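PDB 4RD8: DUF5636 domain-containing protein from Legionella pneumophila subsp. pneumophila str. Philadelphia 1, which is of unknown function: an all-helical, single-chain member of the DUF5636 family from Legionella pneumophila, whose biochemical role remains unassigned. Local coordinates for residues 33-36 with 37-41; 81-85 with 86-90; 100-103 with 104-107; 175-178 with 179-183. The protein carries 3 engineered substitutions. All coordinates share one frame; numbering follows the deposited sequence. Where two conformers were deposited one is given.

Contact 1 of 4, residues 33-36 with 37-41; sequences KIEN and YLMDT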
loop_
_atom_site.group_PDB
_atom_site.type_symbol
_atom_site.label_atom_id
_atom_site.label_comp_id
_atom_site.label_asym_id
_atom_site.label_seq_id
_atom_site.Cartn_x
_atom_site.Cartn_y
_atom_site.Cartn_z
ATOM N N LYS A 33 -2.196 13.205 -5.909
ATOM C CA LYS A 33 -0.767 12.935 -6.058
ATOM C C LYS A 33 -0.480 11.426 -5.993
ATOM O O LYS A 33 0.297 10.903 -6.800
ATOM C CB LYS A 33 0.035 13.707 -5.001
ATOM C CG LYS A 33 -0.050 15.225 -5.149
ATOM C CD LYS A 33 0.624 15.708 -6.418
ATOM C CE LYS A 33 2.139 15.660 -6.307
ATOM N NZ LYS A 33 2.672 16.754 -5.451
ATOM N N ILE A 34 -1.122 10.738 -5.053
ATOM C CA ILE A 34 -0.973 9.285 -4.921
ATOM C C ILE A 34 -1.453 8.573 -6.178
ATOM O O ILE A 34 -0.773 7.687 -6.693
ATOM C CB ILE A 34 -1.715 8.758 -3.680
ATOM C CG1 ILE A 34 -0.983 9.231 -2.426
ATOM C CG2 ILE A 34 -1.816 7.239 -3.702
ATOM C CD1 ILE A 34 -1.698 8.881 -1.138
ATOM N N GLU A 35 -2.613 8.982 -6.684
ATOM C CA GLU A 35 -3.184 8.358 -7.874
ATOM C C GLU A 35 -2.237 8.544 -9.049
ATOM O O GLU A 35 -1.993 7.618 -9.817
ATOM C CB GLU A 35 -4.550 8.971 -8.199
ATOM C CG GLU A 35 -5.336 8.222 -9.254
ATOM C CD GLU A 35 -6.505 9.028 -9.776
ATOM O OE1 GLU A 35 -6.342 10.258 -9.946
ATOM O OE2 GLU A 35 -7.585 8.440 -10.015
ATOM N N ASN A 36 -1.687 9.747 -9.175
ATOM C CA ASN A 36 -0.810 10.061 -10.292
ATOM C C ASN A 36 0.524 9.323 -10.207
ATOM O O ASN A 36 1.140 9.030 -11.228
ATOM C CB ASN A 36 -0.582 11.574 -10.385
ATOM C CG ASN A 36 -1.785 12.311 -10.942
ATOM O OD1 ASN A 36 -2.648 11.715 -11.590
ATOM N ND2 ASN A 36 -1.842 13.617 -10.701
ATOM N N TYR A 37 0.958 9.042 -8.982
ATOM C CA TYR A 37 2.195 8.311 -8.736
ATOM C C TYR A 37 2.016 6.830 -9.085
ATOM O O TYR A 37 2.777 6.270 -9.868
ATOM C CB TYR A 37 2.645 8.501 -7.273
ATOM C CG TYR A 37 3.720 7.523 -6.827
ATOM C CD1 TYR A 37 5.002 7.573 -7.360
ATOM C CD2 TYR A 37 3.442 6.549 -5.879
ATOM C CE1 TYR A 37 5.982 6.675 -6.957
ATOM C CE2 TYR A 37 4.406 5.646 -5.474
ATOM C CZ TYR A 37 5.674 5.715 -6.009
ATOM O OH TYR A 37 6.630 4.817 -5.607
ATOM N N LEU A 38 0.985 6.205 -8.535
ATOM C CA LEU A 38 0.745 4.779 -8.785
ATOM C C LEU A 38 0.450 4.433 -10.249
ATOM O O LEU A 38 0.686 3.302 -10.676
ATOM C CB LEU A 38 -0.379 4.255 -7.874
ATOM C CG LEU A 38 -0.066 4.334 -6.375
ATOM C CD1 LEU A 38 -1.262 3.874 -5.557
ATOM C CD2 LEU A 38 1.176 3.513 -6.007
HETATM N N MSE A 39 -0.057 5.397 -11.017
HETATM C CA MSE A 39 -0.291 5.198 -12.446
HETATM C C MSE A 39 1.004 5.288 -13.235
HETATM O O MSE A 39 1.043 4.949 -14.412
HETATM C CB MSE A 39 -1.257 6.250 -13.004
HETATM C CG MSE A 39 -2.647 6.231 -12.416
HETATM SE SE MSE A 39 -3.741 7.700 -13.115
HETATM C CE MSE A 39 -2.327 8.749 -13.951
ATOM N N ASP A 40 2.056 5.763 -12.575
ATOM C CA ASP A 40 3.336 6.031 -13.216
ATOM C C ASP A 40 4.299 4.894 -12.881
ATOM O O ASP A 40 4.977 4.921 -11.859
ATOM C CB ASP A 40 3.878 7.371 -12.711
ATOM C CG ASP A 40 5.133 7.826 -13.429
ATOM O OD1 ASP A 40 5.758 7.041 -14.171
ATOM O OD2 ASP A 40 5.514 8.997 -13.228
ATOM N N THR A 41 4.368 3.895 -13.755
ATOM C CA THR A 41 5.170 2.714 -13.457
ATOM C C THR A 41 6.667 3.044 -13.344
ATOM O O THR A 41 7.361 2.488 -12.493
ATOM C CB THR A 41 4.886 1.581 -14.458
ATOM O OG1 THR A 41 3.521 1.171 -14.307
ATOM C CG2 THR A 41 5.790 0.389 -14.198
HETATM O O HOH W 1 4.111 10.342 -11.543
#

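Contact 2 of 4, residues 81-85 with 86-90; sequences EILTE and AGFRE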
loop_
_atom_site.group_PDB
_atom_site.type_symbol
_atom_site.label_atom_id
_atom_site.label_comp_id
_atom_site.label_asym_id
_atom_site.label_seq_id
_atom_site.Cartn_x
_atom_site.Cartn_y
_atom_site.Cartn_z
ATOM N N GLU A 81 8.114 -1.673 9.567
ATOM C CA GLU A 81 8.922 -0.524 9.977
ATOM C C GLU A 81 8.606 0.714 9.134
ATOM O O GLU A 81 8.470 1.819 9.667
ATOM C CB GLU A 81 10.418 -0.862 9.939
ATOM C CG GLU A 81 10.815 -1.911 10.974
ATOM C CD GLU A 81 12.211 -2.465 10.765
ATOM O OE1 GLU A 81 12.991 -1.890 9.970
ATOM O OE2 GLU A 81 12.531 -3.488 11.410
ATOM N N ILE A 82 8.474 0.522 7.823
ATOM C CA ILE A 82 8.121 1.621 6.930
ATOM C C ILE A 82 6.750 2.175 7.300
ATOM O O ILE A 82 6.555 3.386 7.371
ATOM C CB ILE A 82 8.135 1.165 5.456
ATOM C CG1 ILE A 82 9.576 0.838 5.048
ATOM C CG2 ILE A 82 7.553 2.249 4.552
ATOM C CD1 ILE A 82 9.694 0.071 3.737
ATOM N N LEU A 83 5.804 1.280 7.554
ATOM C CA LEU A 83 4.450 1.688 7.915
ATOM C C LEU A 83 4.425 2.417 9.242
ATOM O O LEU A 83 3.755 3.433 9.380
ATOM C CB LEU A 83 3.507 0.484 7.980
ATOM C CG LEU A 83 3.207 -0.162 6.626
ATOM C CD1 LEU A 83 2.326 -1.389 6.859
ATOM C CD2 LEU A 83 2.528 0.839 5.695
ATOM N N THR A 84 5.153 1.898 10.220
ATOM C CA THR A 84 5.213 2.539 11.526
ATOM C C THR A 84 5.746 3.973 11.443
ATOM O O THR A 84 5.207 4.881 12.085
ATOM C CB THR A 84 6.056 1.720 12.495
ATOM O OG1 THR A 84 5.460 0.424 12.630
ATOM C CG2 THR A 84 6.105 2.401 13.858
ATOM N N GLU A 85 6.794 4.168 10.644
ATOM C CA GLU A 85 7.367 5.494 10.408
ATOM C C GLU A 85 6.332 6.489 9.903
ATOM O O GLU A 85 6.453 7.693 10.155
ATOM C CB GLU A 85 8.496 5.419 9.375
ATOM C CG GLU A 85 9.832 4.986 9.904
ATOM C CD GLU A 85 10.931 5.190 8.879
ATOM O OE1 GLU A 85 10.827 6.145 8.067
ATOM O OE2 GLU A 85 11.891 4.392 8.882
ATOM N N ALA A 86 5.335 5.976 9.180
ATOM C CA ALA A 86 4.285 6.801 8.590
ATOM C C ALA A 86 3.063 6.953 9.492
ATOM O O ALA A 86 2.042 7.513 9.073
ATOM C CB ALA A 86 3.857 6.247 7.233
ATOM N N GLY A 87 3.143 6.435 10.717
ATOM C CA GLY A 87 2.049 6.606 11.660
ATOM C C GLY A 87 1.041 5.478 11.717
ATOM O O GLY A 87 0.032 5.579 12.412
ATOM N N PHE A 88 1.300 4.389 11.001
ATOM C CA PHE A 88 0.424 3.227 11.104
ATOM C C PHE A 88 0.593 2.541 12.465
ATOM O O PHE A 88 1.622 2.695 13.134
ATOM C CB PHE A 88 0.711 2.220 9.986
ATOM C CG PHE A 88 0.247 2.671 8.627
ATOM C CD1 PHE A 88 0.940 3.653 7.930
ATOM C CD2 PHE A 88 -0.877 2.111 8.048
ATOM C CE1 PHE A 88 0.507 4.065 6.673
ATOM C CE2 PHE A 88 -1.316 2.514 6.796
ATOM C CZ PHE A 88 -0.609 3.498 6.106
ATOM N N ARG A 89 -0.420 1.779 12.875
ATOM C CA ARG A 89 -0.280 0.956 14.070
ATOM C C ARG A 89 0.848 -0.034 13.842
ATOM O O ARG A 89 1.040 -0.510 12.718
ATOM C CB ARG A 89 -1.564 0.178 14.341
ATOM C CG ARG A 89 -2.789 1.056 14.501
ATOM C CD ARG A 89 -3.023 1.465 15.949
ATOM N NE ARG A 89 -4.244 2.270 16.047
ATOM C CZ ARG A 89 -4.900 2.527 17.171
ATOM N NH1 ARG A 89 -4.489 2.030 18.336
ATOM N NH2 ARG A 89 -5.990 3.285 17.119
ATOM N N GLU A 90 1.572 -0.357 14.903
ATOM C CA GLU A 90 2.654 -1.328 14.810
ATOM C C GLU A 90 2.110 -2.750 14.885
ATOM O O GLU A 90 1.650 -3.214 15.932
ATOM C CB GLU A 90 3.691 -1.108 15.905
ATOM C CG GLU A 90 4.920 -1.996 15.768
ATOM C CD GLU A 90 6.099 -1.456 16.541
ATOM O OE1 GLU A 90 5.885 -0.928 17.655
ATOM O OE2 GLU A 90 7.237 -1.548 16.033
HETATM O O HOH W 2 3.303 4.533 14.098
HETATM O O HOH W 3 7.769 -1.405 13.359
#

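Contact 3 of 4, residues 100-103 with 104-107; sequences PLAA and ADFM. Engineered in segment 100-103: Ala-102 (natural residue Lys), Ala-103 (natural residue Lys). Engineered in segment 104-107: Ala-104 (natural residue Glu).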
loop_
_atom_site.group_PDB
_atom_site.type_symbol
_atom_site.label_atom_id
_atom_site.label_comp_id
_atom_site.label_asym_id
_atom_site.label_seq_id
_atom_site.Cartn_x
_atom_site.Cartn_y
_atom_site.Cartn_z
ATOM N N PRO A 100 -12.224 -13.462 5.731
ATOM C CA PRO A 100 -12.420 -12.038 5.447
ATOM C C PRO A 100 -13.231 -11.390 6.570
ATOM O O PRO A 100 -14.044 -12.067 7.227
ATOM C CB PRO A 100 -13.280 -12.045 4.163
ATOM C CG PRO A 100 -13.323 -13.476 3.690
ATOM C CD PRO A 100 -13.079 -14.326 4.891
ATOM N N LEU A 101 -13.020 -10.097 6.775
ATOM C CA LEU A 101 -13.859 -9.314 7.664
ATOM C C LEU A 101 -15.010 -8.773 6.836
ATOM O O LEU A 101 -14.873 -8.594 5.624
ATOM C CB LEU A 101 -13.067 -8.124 8.211
ATOM C CG LEU A 101 -11.998 -8.433 9.255
ATOM C CD1 LEU A 101 -11.140 -7.208 9.537
ATOM C CD2 LEU A 101 -12.706 -8.896 10.520
ATOM N N ALA A 102 -16.141 -8.492 7.480
ATOM C CA ALA A 102 -17.166 -7.698 6.820
ATOM C C ALA A 102 -16.564 -6.340 6.475
ATOM O O ALA A 102 -15.726 -5.825 7.226
ATOM C CB ALA A 102 -18.373 -7.526 7.714
ATOM N N ALA A 103 -17.001 -5.759 5.356
ATOM C CA ALA A 103 -16.459 -4.484 4.889
ATOM C C ALA A 103 -16.486 -3.409 5.972
ATOM O O ALA A 103 -15.528 -2.658 6.112
ATOM C CB ALA A 103 -17.200 -4.005 3.644
ATOM N N ALA A 104 -17.560 -3.365 6.757
ATOM C CA ALA A 104 -17.668 -2.341 7.801
ATOM C C ALA A 104 -16.593 -2.487 8.868
ATOM O O ALA A 104 -16.070 -1.495 9.377
ATOM C CB ALA A 104 -19.020 -2.376 8.439
ATOM N N ASP A 105 -16.290 -3.730 9.230
ATOM C CA ASP A 105 -15.257 -4.006 10.227
ATOM C C ASP A 105 -13.871 -3.738 9.682
ATOM O O ASP A 105 -13.015 -3.196 10.380
ATOM C CB ASP A 105 -15.373 -5.452 10.709
ATOM C CG ASP A 105 -16.631 -5.685 11.512
ATOM O OD1 ASP A 105 -17.006 -4.777 12.288
ATOM O OD2 ASP A 105 -17.263 -6.755 11.351
ATOM N N PHE A 106 -13.648 -4.127 8.430
ATOM C CA PHE A 106 -12.394 -3.818 7.757
ATOM C C PHE A 106 -12.168 -2.301 7.720
ATOM O O PHE A 106 -11.096 -1.811 8.079
ATOM C CB PHE A 106 -12.391 -4.382 6.326
ATOM C CG PHE A 106 -11.112 -4.116 5.579
ATOM C CD1 PHE A 106 -10.017 -4.952 5.733
ATOM C CD2 PHE A 106 -10.995 -3.011 4.749
ATOM C CE1 PHE A 106 -8.827 -4.700 5.055
ATOM C CE2 PHE A 106 -9.804 -2.752 4.069
ATOM C CZ PHE A 106 -8.720 -3.595 4.226
HETATM N N MSE A 107 -13.185 -1.564 7.300
HETATM C CA MSE A 107 -13.055 -0.112 7.173
HETATM C C MSE A 107 -12.909 0.570 8.536
HETATM O O MSE A 107 -12.222 1.579 8.660
HETATM C CB MSE A 107 -14.201 0.473 6.339
HETATM C CG MSE A 107 -14.113 0.067 4.874
HETATM SE SE MSE A 107 -12.429 0.605 3.996
HETATM C CE MSE A 107 -13.283 1.834 2.747
#

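Contact 4 of 4, residues 175-178 with 179-183; sequences YPFT and CWDVL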
loop_
_atom_site.group_PDB
_atom_site.type_symbol
_atom_site.label_atom_id
_atom_site.label_comp_id
_atom_site.label_asym_id
_atom_site.label_seq_id
_atom_site.Cartn_x
_atom_site.Cartn_y
_atom_site.Cartn_z
ATOM N N TYR A 175 -21.353 6.693 -6.537
ATOM C CA TYR A 175 -20.250 6.250 -7.373
ATOM C C TYR A 175 -19.933 4.817 -6.966
ATOM O O TYR A 175 -19.895 4.505 -5.781
ATOM C CB TYR A 175 -19.037 7.152 -7.112
ATOM C CG TYR A 175 -17.949 7.083 -8.158
ATOM C CD1 TYR A 175 -18.243 7.244 -9.501
ATOM C CD2 TYR A 175 -16.624 6.887 -7.794
ATOM C CE1 TYR A 175 -17.251 7.186 -10.456
ATOM C CE2 TYR A 175 -15.623 6.832 -8.750
ATOM C CZ TYR A 175 -15.944 6.983 -10.074
ATOM O OH TYR A 175 -14.957 6.931 -11.028
ATOM N N PRO A 176 -19.711 3.934 -7.949
ATOM C CA PRO A 176 -19.496 2.527 -7.591
ATOM C C PRO A 176 -18.172 2.232 -6.894
ATOM O O PRO A 176 -18.016 1.134 -6.363
ATOM C CB PRO A 176 -19.579 1.793 -8.944
ATOM C CG PRO A 176 -19.417 2.857 -9.988
ATOM C CD PRO A 176 -19.958 4.115 -9.390
ATOM N N PHE A 177 -17.245 3.184 -6.879
ATOM C CA PHE A 177 -15.936 2.955 -6.285
ATOM C C PHE A 177 -15.723 3.868 -5.085
ATOM O O PHE A 177 -16.114 5.034 -5.113
ATOM C CB PHE A 177 -14.841 3.198 -7.330
ATOM C CG PHE A 177 -15.080 2.476 -8.619
ATOM C CD1 PHE A 177 -14.759 1.133 -8.744
ATOM C CD2 PHE A 177 -15.659 3.127 -9.703
ATOM C CE1 PHE A 177 -15.003 0.455 -9.939
ATOM C CE2 PHE A 177 -15.899 2.456 -10.890
ATOM C CZ PHE A 177 -15.568 1.121 -11.010
ATOM N N THR A 178 -15.104 3.331 -4.035
ATOM C CA THR A 178 -14.709 4.135 -2.882
ATOM C C THR A 178 -13.364 4.776 -3.179
ATOM O O THR A 178 -12.699 4.402 -4.147
ATOM C CB THR A 178 -14.573 3.287 -1.605
ATOM O OG1 THR A 178 -13.520 2.325 -1.775
ATOM C CG2 THR A 178 -15.876 2.556 -1.306
ATOM N N CYS A 179 -12.961 5.745 -2.361
ATOM C CA CYS A 179 -11.651 6.360 -2.534
ATOM C C CYS A 179 -10.553 5.306 -2.355
ATOM O O CYS A 179 -9.524 5.341 -3.040
ATOM C CB CYS A 179 -11.459 7.502 -1.533
ATOM S SG CYS A 179 -10.119 8.663 -1.958
ATOM N N TRP A 180 -10.773 4.382 -1.428
ATOM C CA TRP A 180 -9.877 3.236 -1.278
ATOM C C TRP A 180 -9.728 2.526 -2.627
ATOM O O TRP A 180 -8.611 2.316 -3.096
ATOM C CB TRP A 180 -10.425 2.284 -0.219
ATOM C CG TRP A 180 -9.739 0.946 -0.146
ATOM C CD1 TRP A 180 -9.958 -0.140 -0.952
ATOM C CD2 TRP A 180 -8.763 0.539 0.819
ATOM N NE1 TRP A 180 -9.158 -1.184 -0.561
ATOM C CE2 TRP A 180 -8.415 -0.797 0.525
ATOM C CE3 TRP A 180 -8.141 1.181 1.896
ATOM C CZ2 TRP A 180 -7.471 -1.509 1.275
ATOM C CZ3 TRP A 180 -7.207 0.475 2.641
ATOM C CH2 TRP A 180 -6.881 -0.857 2.327
ATOM N N ASP A 181 -10.849 2.167 -3.246
ATOM C CA ASP A 181 -10.835 1.556 -4.579
ATOM C C ASP A 181 -10.059 2.371 -5.624
ATOM O O ASP A 181 -9.230 1.831 -6.362
ATOM C CB ASP A 181 -12.260 1.379 -5.104
ATOM C CG ASP A 181 -13.070 0.363 -4.315
ATOM O OD1 ASP A 181 -12.483 -0.430 -3.543
ATOM O OD2 ASP A 181 -14.310 0.343 -4.499
ATOM N N VAL A 182 -10.359 3.664 -5.711
ATOM C CA VAL A 182 -9.798 4.510 -6.772
ATOM C C VAL A 182 -8.283 4.632 -6.660
ATOM O O VAL A 182 -7.569 4.752 -7.678
ATOM C CB VAL A 182 -10.465 5.909 -6.777
ATOM C CG1 VAL A 182 -9.742 6.859 -7.701
ATOM C CG2 VAL A 182 -11.918 5.784 -7.206
ATOM N N LEU A 183 -7.785 4.575 -5.429
ATOM C CA LEU A 183 -6.358 4.732 -5.186
ATOM C C LEU A 183 -5.578 3.430 -5.285
ATOM O O LEU A 183 -4.564 3.373 -5.973
ATOM C CB LEU A 183 -6.101 5.366 -3.818
ATOM C CG LEU A 183 -6.572 6.818 -3.716
ATOM C CD1 LEU A 183 -6.099 7.417 -2.402
ATOM C CD2 LEU A 183 -6.084 7.638 -4.911
HETATM O O HOH W 4 -13.403 -0.365 -0.554
#

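Contact 1 of 4, residues 33-36 with 37-41
The Tyr-37 ring meets the preceding turn at its edge, where Ile-34 O lies near the ring plane, and Tyr-37 CB lies 3.4 Å from Lys-33 O. With CG anti to the backbone N (chi1 166°), the ring leads off the helix toward Phe-148, whose ring it meets with the planes at about 55°, and its OH bonds to Gln-47. The amide of Asn-36, by contrast, stands beside the selenomethionine Met-39, both side chains pointing the same way, with OD1 3.8 Å from Met-39 CE. The backbone is that of the last turn of helix 25-38. Leu-38 N reaches Ile-34 O at 2.9 Å and almost straight (176°), whereas Tyr-37 N gives its main bond to Lys-33 O and only a weak one to Ile-34 O. Met-39 N closes the series on Glu-35 O at 3.2 Å. Beyond it the chain turns: Asp-40 N bonds to Tyr-37 O, and Asp-40 becomes the N-cap of helix 41-61, so the segment is the corner between the two helices. A water bridges that corner, donating to Asn-36 O and to Asp-40 OD2, the latter at 2.6 Å, while Asp-40 OD1 weakly caps Ala-43 N. On the buried side Ile-34 and Leu-38 lie next to each other one turn apart, CG2 to CD1 3.9 Å. Met-39 CG sits 3.0 Å from Glu-35 O, its chain folding back at chi3 so that CE returns to Asn-36. Lys-33 leads away to a salt bridge with Glu-150.

Contact 2 of 4, residues 81-85 with 86-90
Hydrogen bonds from Phe-88 N to Leu-83 O and from Gly-87 N to Thr-84 O tie the loop back onto the last turn of helix 69-85. Phe-88 N meets Leu-83 O at 3.1 Å, and Gly-87 N meets Thr-84 O at 2.9 Å, the latter nearly straight at the hydrogen although its donor stands well above the carbonyl plane. Ala-86 N adds two weak bonds, to Ile-82 O and Leu-83 O, so Leu-83 O receives both Ala-86 N and Phe-88 N. The Phe-88 to Leu-83 and Gly-87 to Thr-84 bonds, with Gly-87 at positive phi (95°) as the C-prime residue, form a Schellman motif that ends the helix. Two waters extend the polar network: one donates to Thr-84 O and, at 2.7 Å, to Phe-88 O, and the other joins Thr-84 OG1 to Glu-90 OE2. Thr-84 OG1 also bonds to Gln-80 O within the helix.

Apolar contact is carried by Leu-83 and Phe-88, the residue pair that brackets the motif. Leu-83 CD2 sits over the centre of the Phe-88 ring, 3.9 Å from its centroid and 10° off the normal, a CH-pi contact. Nearer the backbone, Leu-83 CB and Phe-88 CB approach to 3.9 Å. Phe-88 CG lies beside its own backbone N (chi1 -72°), which swings the ring back under the helix end and brings CD1 to 3.2 Å from Leu-83 O. Ala-86 CB adjoins the ring edge, in its plane. Met-115 touches both Leu-83 and Phe-88, and Ile-139 of helix 130-144 packs on Leu-83 and Ala-86.

Contact 3 of 4, residues 100-103 with 104-107
Phe-106 N and Met-107 N bond back to Ala-102 O and Ala-103 O, the first i to i+4 bonds of helix 103-111. The bond of Met-107 N to Ala-103 O is 2.8 Å long; that of Phe-106 N to Ala-102 O is 2.9 Å and straight, 171° at the hydrogen. Ala-102 holds the N-cap position, but as an alanine it offers no side-chain acceptor to the first turn. It is an engineered substitution, as are Ala-103 and Ala-104: the natural protein has two lysines and a glutamate here. Asp-105 folds back over the cap, its CB 3.5 Å from Ala-102 O and its OD2 3.9 Å from Ala-102 CB. Packing continues through Leu-101, whose CB faces the helix. Its CD1 touches Phe-106 CA at 4.0 Å, and its CB comes to 4.2 Å from Phe-106 CB. Phe-106 itself has CG anti to the backbone N (chi1 -179°), which sends the ring away from the first turn into the protein, while CB remains beside Ala-103 O. The selenomethionine Met-107 lays CG 3.3 Å from Ala-103 O before bending away. Set at the surface, this helix start is joined to the rest of the fold by Leu-101, whose backbone bonds to Ser-120 and whose side chain touches Leu-116, and by the Phe-106 ring, which packs edge-to-face with Trp-180 of helix 179-184.

Contact 4 of 4, residues 175-178 with 179-183
Asp-181 reaches back from the first turn of helix 179-184 to Thr-178, and can be followed outward from its CB, which lies 3.2 Å from Thr-178 O and 3.9 Å from Phe-177 CB. CG, set beside the backbone N (chi1 -67°), comes next to Thr-178 OG1. OD2 then accepts Thr-178 N at 3.1 Å, a straight bond (167°) met from above the carboxylate plane, and also lies at the edge of the Phe-177 ring. OD1 takes a bond from a water that also pairs with Thr-178 OG1. In return Thr-178 OG1 accepts Asp-181 N at 3.1 Å; the hydroxyl sits between the backbone N and the carbonyl carbon (chi1 63°), a rotation that turns it to the helix. Val-182 N bonds to Thr-178 O in the carbonyl plane. Beside this, Val-182 CG2 touches Phe-177 CB at 3.9 Å and the edge of the Tyr-175 ring at CE2. Tyr-175 OH bonds to Arg-15, and the Phe-177 ring meets Lys-186 in a cation-pi contact. The reciprocal bonds of Thr-178 and Asp-181 make a capping box at the N-terminus of the helix.

The four contacts follow one another along the chain, each at a helix end: contacts 1 and 2 at the C-terminal ends of helices 25-38 and 69-85, contacts 3 and 4 at the starts of helices 103-111 and 179-184. Contact 4 is the link in space. Its Leu-183 and Val-182 touch Leu-38 and Glu-35 of contact 1, centres 15 Å apart, while its Trp-180 packs on Phe-106 and Met-107 of contact 3, centres 16 Å apart. Contact 2 touches none of the others; its nearest atoms are about 7 Å from contact 4. Helix 179-184 thus bridges helices distant in sequence within this single all-helical fold.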